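Local coordinates for protein galactitol 1-phosphate 5-dehydrogenase (Escherichia coli, PDB 4UEJ) that oxidises galactitol 1-phosphate to D-tagatose 6-phosphate with NAD(+), as a zinc-dependent homodimeric dehydrogenase, at residues D26-K31 with G63-V68; A33-C38 with G115-Y120; I165-G170 with T189-S194. All coordinates share one frame; numbering follows the deposited sequence.

Overall arrangement
Contacts 1 and 2 share strand 27-36 of the GroES-like domain and touch each other: K31 CB lies 3.6 Å from CE2 of Y120. Contact 1 pairs the strand with its antiparallel neighbour 60-68, while contact 2 ties its far end to the loop that leads into strand 120-124. Contact 2 also carries C38, which with H59 binds a zinc, probably the catalytic one; the side chains of F117 and H59 are about 7 Å apart. Contact 3 belongs to the parallel sheet of the Rossmann-type domain, across the chain's centre. Its centre is 27 Å from that of contact 2 and 37 Å from that of contact 1, with about 9 and 22 Å between nearest atoms.

Contact 1 of 3, residues D26-K31 with G63-V68; sequences DEVRVK and GYIDAV
R29 and D66 meet across two antiparallel strands, their side chains side by side and pointing the same way. NE of R29 donates to OD2 of D66 at 2.9 Å and NH2 of R29 reaches the same OD2 at 3.1 Å, so both bonds of this side-on salt bridge converge on one oxygen. That oxygen lies in the guanidinium plane, but the carboxylate is turned 47° against it. A bend at chi3 of R29 (58°) accompanies a guanidinium with CB of A67 over one face. NH1, which does not bind D66, donates to O of P20. The pairing sits at a classic beta bulge: D66 and A67 both face R29. O of R29 takes a short bond of 2.7 Å from N of D66 and a weak one from N of A67, while N of R29 donates to O of A67 at 2.8 Å. Beyond the bulge, K31 and Y64 form a hydrogen-bonded pair through N and O of each.

The other face is apolar and, like the R29-D66-A67 cluster, closely packed. CD1 of I65 touches CG2 of both V28, 4.0 Å away, and V30, while CG1 of V28 meets CG1 of V68 at 3.9 Å. The solvent side is the K31-Y64 end: K31 runs extended away from the partner strand beyond its CB, and both side chains are exposed.

Strand 120-124 bonds to the other edge of strand 27-36, through V28 with V123 and V30 with I121. V81 of strand 80-83 packs on V30 and I65, and V128 of strand 128-130 packs on V28 and V30, adding to the apolar side within the mixed sheet.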
loop_
_atom_site.group_PDB
_atom_site.type_symbol
_atom_site.label_atom_id
_atom_site.label_comp_id
_atom_site.label_asym_id
_atom_site.label_seq_id
_atom_site.Cartn_x
_atom_site.Cartn_y
_atom_site.Cartn_z
ATOM N N ASP A 26 -37.430 15.345 -1.004
ATOM C CA ASP A 26 -36.537 14.438 -0.295
ATOM C C ASP A 26 -35.527 15.170 0.590
ATOM O O ASP A 26 -34.515 14.593 0.998
ATOM C CB ASP A 26 -35.813 13.516 -1.294
ATOM C CG ASP A 26 -34.849 14.263 -2.218
ATOM O OD1 ASP A 26 -34.972 15.496 -2.381
ATOM O OD2 ASP A 26 -33.963 13.600 -2.799
ATOM N N GLU A 27 -35.810 16.429 0.903
ATOM C CA GLU A 27 -34.935 17.186 1.793
ATOM C C GLU A 27 -35.487 17.294 3.210
ATOM O O GLU A 27 -36.676 17.098 3.444
ATOM C CB GLU A 27 -34.690 18.589 1.238
ATOM C CG GLU A 27 -33.834 18.600 0.006
ATOM C CD GLU A 27 -33.644 19.991 -0.562
ATOM O OE1 GLU A 27 -34.499 20.871 -0.316
ATOM O OE2 GLU A 27 -32.625 20.209 -1.243
ATOM N N VAL A 28 -34.600 17.595 4.155
ATOM C CA VAL A 28 -34.999 17.927 5.518
ATOM C C VAL A 28 -34.276 19.191 5.956
ATOM O O VAL A 28 -33.247 19.553 5.385
ATOM C CB VAL A 28 -34.662 16.801 6.519
ATOM C CG1 VAL A 28 -35.334 15.500 6.118
ATOM C CG2 VAL A 28 -33.156 16.613 6.604
ATOM N N ARG A 29 -34.803 19.863 6.973
ATOM C CA ARG A 29 -34.070 20.967 7.572
ATOM C C ARG A 29 -33.661 20.584 8.979
ATOM O O ARG A 29 -34.459 20.051 9.746
ATOM C CB ARG A 29 -34.893 22.264 7.603
ATOM C CG ARG A 29 -34.104 23.440 8.162
ATOM C CD ARG A 29 -34.727 24.795 7.835
ATOM N NE ARG A 29 -36.090 24.916 8.337
ATOM C CZ ARG A 29 -37.144 25.165 7.571
ATOM N NH1 ARG A 29 -36.991 25.322 6.263
ATOM N NH2 ARG A 29 -38.353 25.260 8.114
ATOM N N VAL A 30 -32.410 20.858 9.303
ATOM C CA VAL A 30 -31.890 20.535 10.621
ATOM C C VAL A 30 -31.579 21.790 11.425
ATOM O O VAL A 30 -30.885 22.682 10.957
ATOM C CB VAL A 30 -30.611 19.681 10.523
ATOM C CG1 VAL A 30 -30.121 19.310 11.907
ATOM C CG2 VAL A 30 -30.869 18.433 9.686
ATOM N N LYS A 31 -32.087 21.851 12.649
ATOM C CA LYS A 31 -31.661 22.882 13.573
ATOM C C LYS A 31 -30.423 22.360 14.285
ATOM O O LYS A 31 -30.488 21.372 15.018
ATOM C CB LYS A 31 -32.771 23.224 14.562
ATOM C CG LYS A 31 -32.401 24.315 15.531
ATOM C CD LYS A 31 -33.577 24.631 16.455
ATOM C CE LYS A 31 -33.126 25.382 17.696
ATOM N NZ LYS A 31 -34.276 25.686 18.603
ATOM N N GLY A 63 -28.103 17.671 15.365
ATOM C CA GLY A 63 -29.172 18.599 15.666
ATOM C C GLY A 63 -30.497 17.887 15.577
ATOM O O GLY A 63 -30.555 16.657 15.582
ATOM N N TYR A 64 -31.568 18.670 15.512
ATOM C CA TYR A 64 -32.906 18.115 15.461
ATOM C C TYR A 64 -33.577 18.471 14.154
ATOM O O TYR A 64 -33.395 19.577 13.636
ATOM C CB TYR A 64 -33.743 18.618 16.634
ATOM C CG TYR A 64 -33.190 18.199 17.971
ATOM C CD1 TYR A 64 -33.517 16.967 18.523
ATOM C CD2 TYR A 64 -32.336 19.031 18.678
ATOM C CE1 TYR A 64 -33.011 16.577 19.749
ATOM C CE2 TYR A 64 -31.825 18.649 19.907
ATOM C CZ TYR A 64 -32.164 17.420 20.432
ATOM O OH TYR A 64 -31.655 17.037 21.647
ATOM N N ILE A 65 -34.353 17.534 13.625
ATOM C CA ILE A 65 -35.141 17.812 12.436
ATOM C C ILE A 65 -36.134 18.935 12.740
ATOM O O ILE A 65 -36.937 18.841 13.674
ATOM C CB ILE A 65 -35.897 16.568 11.938
ATOM C CG1 ILE A 65 -34.916 15.460 11.539
ATOM C CG2 ILE A 65 -36.812 16.943 10.771
ATOM C CD1 ILE A 65 -33.951 15.847 10.444
ATOM N N ASP A 66 -36.046 20.004 11.957
ATOM C CA ASP A 66 -36.909 21.168 12.118
ATOM C C ASP A 66 -38.125 21.046 11.214
ATOM O O ASP A 66 -39.222 21.497 11.558
ATOM C CB ASP A 66 -36.138 22.452 11.800
ATOM C CG ASP A 66 -37.000 23.688 11.904
ATOM O OD1 ASP A 66 -37.363 24.065 13.039
ATOM O OD2 ASP A 66 -37.312 24.282 10.853
ATOM N N ALA A 67 -37.913 20.434 10.054
ATOM C CA ALA A 67 -38.964 20.242 9.058
ATOM C C ALA A 67 -38.526 19.181 8.046
ATOM O O ALA A 67 -37.329 18.929 7.885
ATOM C CB ALA A 67 -39.282 21.550 8.355
ATOM N N VAL A 68 -39.492 18.558 7.373
ATOM C CA VAL A 68 -39.170 17.563 6.353
ATOM C C VAL A 68 -39.931 17.806 5.052
ATOM O O VAL A 68 -41.020 18.370 5.053
ATOM C CB VAL A 68 -39.469 16.118 6.832
ATOM C CG1 VAL A 68 -38.650 15.779 8.059
ATOM C CG2 VAL A 68 -40.953 15.926 7.108
#

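Contact 2 of 3, residues A33-C38 with G115-Y120; sequences ASSGLC and GGFAEY
O of G116 lies 2.9 Å from OG of S35, a weak hydrogen bond at most. The same carbonyl accepts a weak bond from N of A118, closing an inverse gamma turn centred on F117. OG of S35 stands anti to its backbone N (chi1 -173°), which carries it toward the turn and to the rim of the F117 ring, 3.3 Å from CD1. Segment 33-38 meets the ring at its edge: O of G36 lies 3.5 Å from CE1 of F117, and CA of L37 is 3.9 Å from CZ. CD1 of L37 reaches the same end of the ring, about 4.0 Å from both CZ and CE2 of F117, the two side chains crossing at a slant.

In this zinc-containing alcohol dehydrogenase, the chain of strand 27-36 leads on to C38, which with H59 binds zinc in the GroES-like domain. The side chain of F117 is about 7 Å from that of H59. F326 meets the F117 ring with planes about 55° apart, and L344 of strand 341-344 also packs on it. The side chain of L37 also packs on L42 and I45 of helix 41-46.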
loop_
_atom_site.group_PDB
_atom_site.type_symbol
_atom_site.label_atom_id
_atom_site.label_comp_id
_atom_site.label_asym_id
_atom_site.label_seq_id
_atom_site.Cartn_x
_atom_site.Cartn_y
_atom_site.Cartn_z
ATOM N N ALA A 33 -27.366 21.635 16.656
ATOM C CA ALA A 33 -27.168 21.675 18.109
ATOM C C ALA A 33 -25.697 21.689 18.497
ATOM O O ALA A 33 -25.313 22.300 19.494
ATOM C CB ALA A 33 -27.859 20.488 18.766
ATOM N N SER A 34 -24.878 21.008 17.704
ATOM C CA SER A 34 -23.466 20.830 18.020
ATOM C C SER A 34 -22.713 20.564 16.731
ATOM O O SER A 34 -23.108 19.701 15.952
ATOM C CB SER A 34 -23.272 19.677 18.996
ATOM O OG SER A 34 -21.898 19.476 19.299
ATOM N N SER A 35 -21.637 21.304 16.503
ATOM C CA SER A 35 -20.961 21.273 15.212
ATOM C C SER A 35 -19.455 21.449 15.396
ATOM O O SER A 35 -19.000 22.485 15.885
ATOM C CB SER A 35 -21.539 22.361 14.294
ATOM O OG SER A 35 -21.028 22.266 12.971
ATOM N N GLY A 36 -18.682 20.430 15.027
ATOM C CA GLY A 36 -17.266 20.407 15.357
ATOM C C GLY A 36 -16.366 20.872 14.242
ATOM O O GLY A 36 -16.700 20.694 13.071
ATOM N N LEU A 37 -15.225 21.461 14.603
ATOM C CA LEU A 37 -14.185 21.807 13.632
ATOM C C LEU A 37 -13.223 20.641 13.397
ATOM O O LEU A 37 -12.621 20.142 14.342
ATOM C CB LEU A 37 -13.397 23.024 14.112
ATOM C CG LEU A 37 -12.295 23.576 13.206
ATOM C CD1 LEU A 37 -12.907 24.377 12.073
ATOM C CD2 LEU A 37 -11.310 24.424 13.998
ATOM N N CYS A 38 -13.075 20.231 12.137
ATOM C CA CYS A 38 -12.173 19.146 11.745
ATOM C C CYS A 38 -10.756 19.664 11.463
ATOM O O CYS A 38 -10.577 20.807 11.043
ATOM C CB CYS A 38 -12.735 18.425 10.507
ATOM S SG CYS A 38 -11.864 16.912 9.966
ATOM N N GLY A 115 -21.903 24.271 4.823
ATOM C CA GLY A 115 -22.116 23.250 5.829
ATOM C C GLY A 115 -22.660 23.738 7.158
ATOM O O GLY A 115 -23.360 24.741 7.241
ATOM N N GLY A 116 -22.289 23.021 8.212
ATOM C CA GLY A 116 -22.993 23.085 9.479
ATOM C C GLY A 116 -22.556 24.081 10.543
ATOM O O GLY A 116 -23.017 23.993 11.679
ATOM N N PHE A 117 -21.679 25.018 10.196
ATOM C CA PHE A 117 -21.400 26.138 11.096
ATOM C C PHE A 117 -22.493 27.178 10.910
ATOM O O PHE A 117 -22.242 28.303 10.460
ATOM C CB PHE A 117 -20.011 26.735 10.840
ATOM C CG PHE A 117 -18.892 25.782 11.138
ATOM C CD1 PHE A 117 -19.076 24.748 12.041
ATOM C CD2 PHE A 117 -17.660 25.907 10.510
ATOM C CE1 PHE A 117 -18.046 23.850 12.302
ATOM C CE2 PHE A 117 -16.630 25.016 10.773
ATOM C CZ PHE A 117 -16.818 23.993 11.672
ATOM N N ALA A 118 -23.710 26.777 11.268
ATOM C CA ALA A 118 -24.911 27.563 11.021
ATOM C C ALA A 118 -26.018 27.137 11.973
ATOM O O ALA A 118 -25.959 26.055 12.531
ATOM C CB ALA A 118 -25.358 27.398 9.573
ATOM N N GLU A 119 -27.032 27.981 12.163
ATOM C CA GLU A 119 -28.147 27.618 13.031
ATOM C C GLU A 119 -29.057 26.580 12.395
ATOM O O GLU A 119 -29.590 25.706 13.080
ATOM C CB GLU A 119 -28.970 28.846 13.402
ATOM C CG GLU A 119 -28.277 29.797 14.326
ATOM C CD GLU A 119 -29.180 30.947 14.706
ATOM O OE1 GLU A 119 -30.127 30.722 15.491
ATOM O OE2 GLU A 119 -28.956 32.066 14.201
ATOM N N TYR A 120 -29.241 26.694 11.084
ATOM C CA TYR A 120 -30.054 25.748 10.335
ATOM C C TYR A 120 -29.379 25.361 9.035
ATOM O O TYR A 120 -28.609 26.134 8.466
ATOM C CB TYR A 120 -31.432 26.328 10.010
ATOM C CG TYR A 120 -32.277 26.675 11.209
ATOM C CD1 TYR A 120 -32.135 27.900 11.844
ATOM C CD2 TYR A 120 -33.243 25.796 11.687
ATOM C CE1 TYR A 120 -32.917 28.237 12.936
ATOM C CE2 TYR A 120 -34.037 26.131 12.787
ATOM C CZ TYR A 120 -33.866 27.354 13.403
ATOM O OH TYR A 120 -34.641 27.703 14.493
#

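Contact 3 of 3, residues I165-G170 with T189-S194; sequences IIIGAG and TAIDIS
I191 packs against I165 and I167 across two parallel strands of a Rossmann-type beta-alpha-beta unit, in which helix 171-182 links strand 163-167 to strand 187-192. CB of I191 meets O of I166 at 4.1 Å and CG1 of I167; CG1 of I191, placed anti to the carbonyl carbon (chi1 -54°), lies 4.1 Å from CG2 of I165. CD1 at the tip touches both isoleucines, 3.6 Å from CG2 of I165 and 4.1 Å from CG1 of I167. L245 and I249 of helix 240-249 pack on the same side chain.

The backbone ladder is regular: N of I166 donates to O of T189, N of I191 to O of I166, and N of G168 to O of I191, the last almost straight at 179°. Past the strand ends G168 and G170 fit the glycine-rich dinucleotide turn, and G170 is the N-cap of the next helix. OD1 of D192 is met from above the carboxylate plane by N of A169 at 3.0 Å, while OD2 accepts from N of S194, an Asx turn. An alanine at D192 would probably leave N of A169 without this acceptor and undo the Asx turn. CB of A169 lies 3.7 Å from CG of D192.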
loop_
_atom_site.group_PDB
_atom_site.type_symbol
_atom_site.label_atom_id
_atom_site.label_comp_id
_atom_site.label_asym_id
_atom_site.label_seq_id
_atom_site.Cartn_x
_atom_site.Cartn_y
_atom_site.Cartn_z
ATOM N N ILE A 165 -1.325 0.458 15.915
ATOM C CA ILE A 165 -0.499 1.626 16.168
ATOM C C ILE A 165 -1.203 2.812 15.541
ATOM O O ILE A 165 -1.468 2.815 14.334
ATOM C CB ILE A 165 0.915 1.460 15.579
ATOM C CG1 ILE A 165 1.575 0.199 16.135
ATOM C CG2 ILE A 165 1.765 2.703 15.840
ATOM C CD1 ILE A 165 2.976 -0.056 15.565
ATOM N N ILE A 166 -1.520 3.813 16.353
ATOM C CA ILE A 166 -2.159 5.014 15.857
ATOM C C ILE A 166 -1.158 6.151 15.847
ATOM O O ILE A 166 -0.635 6.535 16.883
ATOM C CB ILE A 166 -3.383 5.432 16.714
ATOM C CG1 ILE A 166 -4.376 4.268 16.860
ATOM C CG2 ILE A 166 -4.023 6.688 16.111
ATOM C CD1 ILE A 166 -4.929 3.686 15.526
ATOM N N ILE A 167 -0.873 6.688 14.667
ATOM C CA ILE A 167 0.083 7.779 14.583
ATOM C C ILE A 167 -0.711 9.070 14.406
ATOM O O ILE A 167 -1.498 9.214 13.472
ATOM C CB ILE A 167 1.090 7.580 13.426
ATOM C CG1 ILE A 167 1.862 6.274 13.604
ATOM C CG2 ILE A 167 2.069 8.732 13.374
ATOM C CD1 ILE A 167 2.644 5.870 12.340
ATOM N N GLY A 168 -0.533 9.998 15.332
ATOM C CA GLY A 168 -1.322 11.211 15.303
ATOM C C GLY A 168 -2.351 11.140 16.406
ATOM O O GLY A 168 -3.174 10.223 16.437
ATOM N N ALA A 169 -2.282 12.097 17.324
ATOM C CA ALA A 169 -3.172 12.118 18.479
ATOM C C ALA A 169 -4.117 13.315 18.423
ATOM O O ALA A 169 -4.446 13.915 19.454
ATOM C CB ALA A 169 -2.361 12.131 19.774
ATOM N N GLY A 170 -4.544 13.662 17.212
ATOM C CA GLY A 170 -5.627 14.609 17.022
ATOM C C GLY A 170 -6.928 13.893 17.317
ATOM O O GLY A 170 -6.915 12.744 17.753
ATOM N N THR A 189 -0.899 1.148 20.498
ATOM C CA THR A 189 0.233 2.032 20.736
ATOM C C THR A 189 -0.094 3.382 20.121
ATOM O O THR A 189 -0.627 3.426 19.018
ATOM C CB THR A 189 1.520 1.466 20.105
ATOM O OG1 THR A 189 1.904 0.276 20.807
ATOM C CG2 THR A 189 2.650 2.484 20.157
ATOM N N ALA A 190 0.211 4.476 20.809
ATOM C CA ALA A 190 -0.053 5.789 20.226
ATOM C C ALA A 190 1.244 6.561 20.019
ATOM O O ALA A 190 2.107 6.548 20.874
ATOM C CB ALA A 190 -1.016 6.588 21.112
ATOM N N ILE A 191 1.367 7.232 18.877
ATOM C CA ILE A 191 2.571 7.976 18.546
ATOM C C ILE A 191 2.231 9.408 18.158
ATOM O O ILE A 191 1.336 9.628 17.359
ATOM C CB ILE A 191 3.343 7.297 17.389
ATOM C CG1 ILE A 191 3.626 5.827 17.724
ATOM C CG2 ILE A 191 4.615 8.070 17.084
ATOM C CD1 ILE A 191 4.425 5.072 16.635
ATOM N N ASP A 192 2.939 10.384 18.729
ATOM C CA ASP A 192 2.666 11.789 18.424
ATOM C C ASP A 192 3.882 12.669 18.692
ATOM O O ASP A 192 4.752 12.298 19.482
ATOM C CB ASP A 192 1.473 12.300 19.238
ATOM C CG ASP A 192 0.875 13.570 18.655
ATOM O OD1 ASP A 192 0.339 13.515 17.531
ATOM O OD2 ASP A 192 0.936 14.627 19.315
ATOM N N ILE A 193 3.937 13.823 18.029
ATOM C CA ILE A 193 5.058 14.757 18.186
ATOM C C ILE A 193 5.057 15.462 19.542
ATOM O O ILE A 193 6.103 15.918 20.002
ATOM C CB ILE A 193 5.072 15.844 17.079
ATOM C CG1 ILE A 193 3.975 16.886 17.319
ATOM C CG2 ILE A 193 4.944 15.216 15.695
ATOM C CD1 ILE A 193 4.158 18.161 16.530
ATOM N N SER A 194 3.890 15.562 20.173
ATOM C CA SER A 194 3.779 16.163 21.501
ATOM C C SER A 194 3.436 15.095 22.527
ATOM O O SER A 194 3.055 13.988 22.162
ATOM C CB SER A 194 2.721 17.269 21.521
ATOM O OG SER A 194 3.148 18.401 20.787
#